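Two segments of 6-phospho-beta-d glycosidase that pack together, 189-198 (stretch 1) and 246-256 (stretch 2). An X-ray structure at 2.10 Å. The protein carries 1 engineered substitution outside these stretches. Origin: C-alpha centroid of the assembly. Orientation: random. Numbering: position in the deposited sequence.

Stretch 1, residues 189-198: AVQVAYNLAL
Stretch 2 246-256: LWNNDLFMEAA

Both stretches are helical throughout and belong to longer helices. Their N-to-C directions run 30° apart (signed crossing angle -30°), and the axes approach to 10.3 Å. The CA of A197 lies 6.5 Å from the CA of F252; V190 CA and W247 CA are 10.0 Å apart.

Backbone bonding in stretch 1 is regular i to i-4, from A193 N to A189 O (2.9 Å) through L198 N to Y194 O (2.9 Å). Stretch 2 contains a wider pi-type turn: L251 N reaches L246 O in a weak bond of 3.1 Å. The i to i-4 pattern holds from M253 to A256.

The side-chain contacts across the stretches are apolar, with no hydrogen bond between the two stretches. F252 (chi1 -75°, m; chi2 -69°) points CA-to-CB sideways, but its ring end comes nearer and so spans the gap to A193, L196 and A197. F252 CE1 sits 3.9 Å from L196 CB, 4.1 Å from A197 CB and 3.4 Å from A193 O. A197 N lies at the ring edge, 3.8 Å from F252 CE1. A193 CB also meets L251 CD1 (3.9 Å; L251 chi1 t, chi2 t). CA-to-CB points toward the other stretch at both A197 and A255, so their methyls meet directly, A197 CB to A255 CB at 4.3 Å. W247 (chi1 t, chi2 -101°) brings CH2 to 4.0 Å from CG2 of V190 (t).

Within stretch 1, Q191 NE2 donates to N195 OD1 at 2.9 Å.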

# COMPACT_ATOMS: atom_id res chain seq x y z
N ALA A 189 17.83 7.04 4.12
CA ALA A 189 16.43 7.19 3.78
C ALA A 189 16.23 7.88 2.43
O ALA A 189 15.45 7.43 1.62
CB ALA A 189 15.73 7.95 4.85
N VAL A 190 16.93 8.99 2.21
CA VAL A 190 16.78 9.79 1.03
C VAL A 190 17.26 9.00 -0.19
O VAL A 190 16.65 9.06 -1.27
CB VAL A 190 17.54 11.12 1.20
CG1 VAL A 190 17.59 11.89 -0.08
CG2 VAL A 190 16.83 11.94 2.27
N GLN A 191 18.35 8.26 -0.05
CA GLN A 191 18.85 7.50 -1.17
C GLN A 191 17.85 6.33 -1.47
O GLN A 191 17.54 6.09 -2.63
CB GLN A 191 20.30 6.98 -0.91
CG GLN A 191 20.90 6.23 -2.08
CD GLN A 191 21.15 7.11 -3.29
OE1 GLN A 191 21.83 8.12 -3.17
NE2 GLN A 191 20.63 6.71 -4.49
N VAL A 192 17.38 5.65 -0.44
CA VAL A 192 16.32 4.65 -0.59
C VAL A 192 15.10 5.17 -1.34
O VAL A 192 14.60 4.46 -2.22
CB VAL A 192 15.97 3.99 0.76
CG1 VAL A 192 14.70 3.16 0.74
CG2 VAL A 192 17.12 3.05 1.17
N ALA A 193 14.64 6.40 -1.01
CA ALA A 193 13.53 7.00 -1.70
C ALA A 193 13.82 7.18 -3.20
O ALA A 193 13.01 6.80 -4.04
CB ALA A 193 13.17 8.32 -1.07
N TYR A 194 15.00 7.72 -3.54
CA TYR A 194 15.38 7.80 -4.96
C TYR A 194 15.40 6.40 -5.60
O TYR A 194 14.91 6.21 -6.73
CB TYR A 194 16.72 8.49 -5.14
CG TYR A 194 17.28 8.44 -6.53
CD1 TYR A 194 18.03 7.39 -6.94
CD2 TYR A 194 17.04 9.48 -7.43
CE1 TYR A 194 18.54 7.34 -8.24
CE2 TYR A 194 17.54 9.46 -8.72
CZ TYR A 194 18.26 8.38 -9.14
OH TYR A 194 18.71 8.40 -10.38
N ASN A 195 15.94 5.41 -4.87
CA ASN A 195 16.14 4.10 -5.45
C ASN A 195 14.78 3.41 -5.69
O ASN A 195 14.60 2.74 -6.71
CB ASN A 195 17.05 3.23 -4.60
CG ASN A 195 18.53 3.64 -4.67
OD1 ASN A 195 18.94 4.52 -5.45
ND2 ASN A 195 19.32 3.00 -3.84
N LEU A 196 13.81 3.63 -4.80
CA LEU A 196 12.44 3.11 -5.00
C LEU A 196 11.71 3.71 -6.21
O LEU A 196 11.02 2.99 -6.98
CB LEU A 196 11.64 3.27 -3.72
CG LEU A 196 12.10 2.32 -2.63
CD1 LEU A 196 11.51 2.79 -1.32
CD2 LEU A 196 11.64 0.90 -2.89
N ALA A 197 11.91 5.01 -6.39
CA ALA A 197 11.36 5.72 -7.54
C ALA A 197 12.00 5.28 -8.87
O ALA A 197 11.30 5.11 -9.84
CB ALA A 197 11.56 7.20 -7.38
N LEU A 198 13.31 5.11 -8.87
CA LEU A 198 14.06 4.58 -9.98
C LEU A 198 13.63 3.15 -10.29
O LEU A 198 13.46 2.79 -11.46
CB LEU A 198 15.56 4.62 -9.74
CG LEU A 198 16.44 3.96 -10.84
CD1 LEU A 198 16.35 4.71 -12.15
CD2 LEU A 198 17.87 3.91 -10.38
N LEU A 246 5.67 18.25 0.29
CA LEU A 246 6.77 18.01 -0.64
C LEU A 246 7.41 16.64 -0.49
O LEU A 246 7.70 15.98 -1.50
CB LEU A 246 7.90 19.03 -0.53
CG LEU A 246 7.76 20.41 -1.12
CD1 LEU A 246 9.00 21.20 -0.73
CD2 LEU A 246 7.65 20.33 -2.63
N TRP A 247 7.70 16.27 0.76
CA TRP A 247 8.30 15.02 1.12
C TRP A 247 7.29 13.86 1.06
O TRP A 247 7.54 12.89 0.36
CB TRP A 247 8.97 15.08 2.54
CG TRP A 247 9.50 13.79 3.00
CD1 TRP A 247 8.90 12.96 3.90
CD2 TRP A 247 10.74 13.15 2.65
NE1 TRP A 247 9.64 11.84 4.08
CE2 TRP A 247 10.77 11.92 3.30
CE3 TRP A 247 11.81 13.48 1.80
CZ2 TRP A 247 11.82 11.05 3.18
CZ3 TRP A 247 12.84 12.62 1.69
CH2 TRP A 247 12.85 11.40 2.36
N ASN A 248 6.22 13.92 1.83
CA ASN A 248 5.35 12.75 2.01
C ASN A 248 4.49 12.43 0.77
O ASN A 248 4.08 11.29 0.61
CB ASN A 248 4.44 12.86 3.25
CG ASN A 248 5.25 12.90 4.54
OD1 ASN A 248 5.76 11.88 5.00
ND2 ASN A 248 5.45 14.11 5.08
N ASN A 249 4.22 13.43 -0.06
CA ASN A 249 3.36 13.27 -1.23
C ASN A 249 4.12 13.50 -2.55
O ASN A 249 4.18 12.58 -3.39
CB ASN A 249 2.12 14.15 -1.13
CG ASN A 249 1.27 13.76 0.07
OD1 ASN A 249 1.41 12.66 0.60
ND2 ASN A 249 0.39 14.61 0.47
N ASP A 250 4.71 14.69 -2.70
CA ASP A 250 5.23 15.11 -3.99
C ASP A 250 6.37 14.29 -4.54
O ASP A 250 6.40 14.07 -5.76
CB ASP A 250 5.64 16.54 -3.98
CG ASP A 250 4.51 17.48 -3.76
OD1 ASP A 250 3.36 17.06 -3.46
OD2 ASP A 250 4.79 18.66 -3.83
N LEU A 251 7.29 13.84 -3.69
CA LEU A 251 8.49 13.12 -4.15
C LEU A 251 8.00 11.97 -5.07
O LEU A 251 8.34 11.89 -6.22
CB LEU A 251 9.29 12.58 -2.95
CG LEU A 251 10.69 12.02 -3.22
CD1 LEU A 251 11.43 11.68 -1.91
CD2 LEU A 251 10.65 10.77 -4.07
N PHE A 252 7.20 11.07 -4.53
CA PHE A 252 6.84 9.89 -5.31
C PHE A 252 5.76 10.19 -6.39
O PHE A 252 5.77 9.54 -7.44
CB PHE A 252 6.44 8.71 -4.43
CG PHE A 252 7.61 8.02 -3.75
CD1 PHE A 252 8.53 7.29 -4.46
CD2 PHE A 252 7.77 8.12 -2.35
CE1 PHE A 252 9.60 6.64 -3.83
CE2 PHE A 252 8.87 7.51 -1.71
CZ PHE A 252 9.77 6.76 -2.45
N MET A 253 4.84 11.11 -6.12
CA MET A 253 3.80 11.48 -7.10
C MET A 253 4.38 12.14 -8.34
O MET A 253 4.04 11.76 -9.43
CB MET A 253 2.73 12.37 -6.53
CG MET A 253 1.74 11.64 -5.64
SD MET A 253 0.61 10.55 -6.53
CE MET A 253 -0.33 11.76 -7.46
N GLU A 254 5.29 13.10 -8.14
CA GLU A 254 5.91 13.81 -9.23
C GLU A 254 6.71 12.85 -10.04
O GLU A 254 6.65 12.91 -11.25
CB GLU A 254 6.77 15.00 -8.77
CG GLU A 254 5.98 16.19 -8.23
CD GLU A 254 5.01 16.75 -9.25
OE1 GLU A 254 5.34 16.77 -10.45
OE2 GLU A 254 3.92 17.18 -8.83
N ALA A 255 7.49 11.98 -9.40
CA ALA A 255 8.24 10.97 -10.14
C ALA A 255 7.34 9.95 -10.89
O ALA A 255 7.59 9.65 -12.05
CB ALA A 255 9.18 10.23 -9.24
N ALA A 256 6.29 9.44 -10.24
CA ALA A 256 5.38 8.48 -10.88
C ALA A 256 4.64 9.05 -12.12
O ALA A 256 4.60 8.39 -13.14
CB ALA A 256 4.37 7.97 -9.90